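Local coordinates for stage III sporulation protein AH (Bacillus subtilis, PDB 3TUF) that forms with its partner SpoIIQ an intercellular channel between mother cell and forespore that supports engulfment and the activation of forespore-specific gene expression during sporulation, at the interface of chains C and A and the interface of chains A and B. Sequence-based numbering; all coordinates share one arbitrary frame. Chains: chain A/B, Stage III sporulation protein AH; chain C, Stage II sporulation protein Q.

Chain A takes part in both contacts but offers a different part of its structure to each. Contact 1 joins its helices 169-177 and 181-184 to SpoIIQ, and contact 2 joins its long helix 114-143 to helix 84-107 of a second SpoIIIAH copy. The centres of their C-alpha atoms lie about 25 Å apart, and the contacts share no residue, so chain A can hold both neighbours at once. Contact 1 belongs to the SpoIIQ-SpoIIIAH interaction of the channel. Contact 2, through the two-fold between SpoIIIAH copies, links two such pairs in the deposited assembly, although this dimer may not be the arrangement in the cell.

Contact 1: the interface of chains C and A. Residues chain C 58, 67, 71, 80; chain A 173, 176-177, 184.
The CD1 methyl of A:Ile176 rests against two neighbouring leucine methyls of SpoIIQ. It lies 3.4 Å from CD2 of C:Leu80, a tight carbon contact, and 3.6 Å from CD2 of C:Leu71. Both leucines run past the isoleucine in the opposite direction, so methyl groups meet alongside one another. The other branch, CG2, stands anti to the backbone N and also meets C:Leu80, 3.7 Å from its CD2. That same leucine methyl sits 3.8 Å above the ring plane of C:Tyr58, over the ring centre, and thus joins the aromatic face to the isoleucine. C:Leu80 reaches the edge of the patch through CD1, beside CG of A:Lys184.

Towards the rim, the phenol OH of C:Tyr58 points at A:Thr173 and A:Asp177 without bonding to either, 3.6 Å from the threonine OG1. C:Lys67 bends at its third torsion (chi3 -70°) and brings NZ to the carboxylate of A:Asp177 in a salt bridge, 2.9 Å from OD1; the hydrogen bond within it is weak. NZ also lies 3.2 Å from OD2, so the ammonium addresses both oxygens. Within chain A, NZ of A:Lys184 donates to O of A:Ile176 at 3.2 Å.

In the fold, A:Thr173, A:Ile176 and A:Asp177 line one side of helix 169-177, facing SpoIIQ's helix 64-69 and the neighbouring strands 71-73 and 77-80.

Contact 2: the interface of chains A and B. Residues chain A 128-129, 132; chain B 100, 128.
A:Ser128 and B:Arg100 face each other from helix 114-143 of one SpoIIIAH copy and helix 84-107 of the other, both with regular helical backbones and with their CA atoms 8.2 Å apart. The arginine spans this gap. Its chain bends at the third torsion (chi3 -78°), which lays the guanidinium along the partner helix, NH2 towards A:Gly132 and the NE edge turned to A:Glu129.

Arginine and glutamate come from opposite directions and form a salt bridge through NE, the inner nitrogen of the guanidinium. NE donates a nearly straight hydrogen bond to OE2, 2.7 Å long with 161° at the hydrogen. The oxygen lies practically in the guanidinium plane, whereas the nitrogen approaches the carboxylate from above, 50° out of the carboxylate plane. The two flat groups are also well tilted against each other, and the paired, side-by-side bidentate arrangement is not formed: OE1 stays 3.8 Å from NH2.

A:Ser128 lies against the aliphatic stem and over one guanidinium face. Its CB touches CD of B:Arg100 at 3.5 Å, while the serine's backbone O lies 3.8 Å above the guanidinium plane, displaced towards its rim. One turn further along, A:Gly132, which has no side chain, lies beside the group, its CA 4.0 Å from NH2, and the close approach probably benefits from this. Replacing B:Arg100 by alanine is likely to leave the carboxylate of A:Glu129 without its charged mate and to open a gap beside CB of A:Ser128.

The interface is two-fold symmetric, so the bridge recurs with the chains exchanged. This helical pairing may not be the one used in the assembled channel. Between the two arginine sites the equivalent serines approach each other, with OG of A:Ser128 4.3 Å from OG of B:Ser128.

Contact 1: the interface of chains C and A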
# COMPACT_ATOMS: atom_id res chain seq x y z
N TYR C 58 -9.12 -9.29 26.81
CA TYR C 58 -8.97 -10.14 25.62
C TYR C 58 -7.60 -10.82 25.55
O TYR C 58 -6.57 -10.15 25.61
CB TYR C 58 -9.22 -9.33 24.35
CG TYR C 58 -9.35 -10.17 23.10
CD1 TYR C 58 -8.24 -10.47 22.32
CD2 TYR C 58 -10.59 -10.66 22.70
CE1 TYR C 58 -8.36 -11.24 21.18
CE2 TYR C 58 -10.71 -11.43 21.56
CZ TYR C 58 -9.60 -11.72 20.80
OH TYR C 58 -9.72 -12.49 19.67
N LYS C 67 -12.65 -15.64 23.57
CA LYS C 67 -12.34 -14.44 22.77
C LYS C 67 -13.62 -13.70 22.45
O LYS C 67 -13.66 -12.49 22.61
CB LYS C 67 -11.59 -14.81 21.53
CG LYS C 67 -10.19 -15.13 21.91
CD LYS C 67 -9.35 -15.27 20.63
CE LYS C 67 -9.73 -16.54 19.85
NZ LYS C 67 -8.74 -16.68 18.71
N LEU C 71 -15.10 -9.42 23.99
CA LEU C 71 -15.27 -8.35 23.03
C LEU C 71 -16.14 -7.24 23.60
O LEU C 71 -17.17 -7.52 24.26
CB LEU C 71 -15.86 -8.84 21.71
CG LEU C 71 -14.94 -9.63 20.77
CD1 LEU C 71 -15.75 -9.99 19.53
CD2 LEU C 71 -13.61 -8.92 20.36
N LEU C 80 -11.55 -4.79 21.35
CA LEU C 80 -10.97 -5.83 22.21
C LEU C 80 -11.19 -5.38 23.64
O LEU C 80 -11.12 -4.19 23.88
CB LEU C 80 -9.47 -5.87 22.02
CG LEU C 80 -8.91 -6.30 20.65
CD1 LEU C 80 -7.42 -6.52 20.84
CD2 LEU C 80 -9.58 -7.53 20.10
N THR A 173 -14.48 -11.87 15.56
CA THR A 173 -13.36 -12.52 16.20
C THR A 173 -12.50 -13.26 15.11
O THR A 173 -11.22 -13.30 15.15
CB THR A 173 -13.89 -13.35 17.35
OG1 THR A 173 -12.85 -13.56 18.30
CG2 THR A 173 -14.47 -14.66 16.84
N ILE A 176 -10.43 -10.44 13.80
CA ILE A 176 -9.37 -10.06 14.75
C ILE A 176 -8.30 -11.14 14.81
O ILE A 176 -7.13 -10.86 15.07
CB ILE A 176 -9.92 -9.75 16.16
CG1 ILE A 176 -10.72 -8.46 16.13
CG2 ILE A 176 -8.77 -9.60 17.19
CD1 ILE A 176 -11.60 -8.32 17.42
N ASP A 177 -8.70 -12.37 14.51
CA ASP A 177 -7.66 -13.45 14.47
C ASP A 177 -6.57 -13.23 13.41
O ASP A 177 -5.39 -13.59 13.64
CB ASP A 177 -8.28 -14.84 14.46
CG ASP A 177 -8.97 -15.17 15.79
OD1 ASP A 177 -8.65 -14.44 16.83
OD2 ASP A 177 -9.82 -16.11 15.80
N LYS A 184 -2.10 -6.90 18.63
CA LYS A 184 -3.16 -7.14 19.58
C LYS A 184 -2.65 -7.02 21.01
O LYS A 184 -3.37 -6.57 21.88
CB LYS A 184 -3.83 -8.49 19.34
CG LYS A 184 -4.86 -8.45 18.21
CD LYS A 184 -5.35 -9.91 17.80
CE LYS A 184 -4.27 -10.85 17.30
NZ LYS A 184 -4.85 -12.18 16.91

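Contact 2: the interface of chains A and B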
# COMPACT_ATOMS: atom_id res chain seq x y z
N SER A 128 6.02 2.37 6.43
CA SER A 128 6.02 1.29 5.44
C SER A 128 5.48 0.01 5.94
O SER A 128 4.81 -0.76 5.22
CB SER A 128 7.44 0.93 5.10
OG SER A 128 7.99 2.01 4.42
N GLU A 129 5.85 -0.29 7.16
CA GLU A 129 5.43 -1.52 7.72
C GLU A 129 3.95 -1.49 8.06
O GLU A 129 3.24 -2.48 7.77
CB GLU A 129 6.35 -1.93 8.88
CG GLU A 129 7.77 -2.31 8.35
CD GLU A 129 7.75 -3.38 7.16
OE1 GLU A 129 6.89 -4.29 7.19
OE2 GLU A 129 8.58 -3.30 6.20
N GLY A 132 2.34 -1.94 4.79
CA GLY A 132 2.35 -3.37 4.44
C GLY A 132 1.32 -4.18 5.22
O GLY A 132 0.61 -5.05 4.64
N ARG B 100 12.07 -4.23 1.47
CA ARG B 100 12.27 -3.13 2.42
C ARG B 100 13.27 -3.52 3.46
O ARG B 100 14.14 -2.73 3.81
CB ARG B 100 10.99 -2.77 3.17
CG ARG B 100 9.91 -2.21 2.30
CD ARG B 100 8.73 -1.72 3.13
NE ARG B 100 7.81 -2.77 3.62
CZ ARG B 100 6.85 -3.36 2.88
NH1 ARG B 100 6.67 -3.01 1.59
NH2 ARG B 100 6.07 -4.28 3.44
N SER B 128 8.34 3.24 -1.82
CA SER B 128 7.16 3.86 -1.20
C SER B 128 6.29 4.59 -2.16
O SER B 128 5.05 4.61 -2.05
CB SER B 128 7.59 4.94 -0.27
OG SER B 128 8.25 4.33 0.79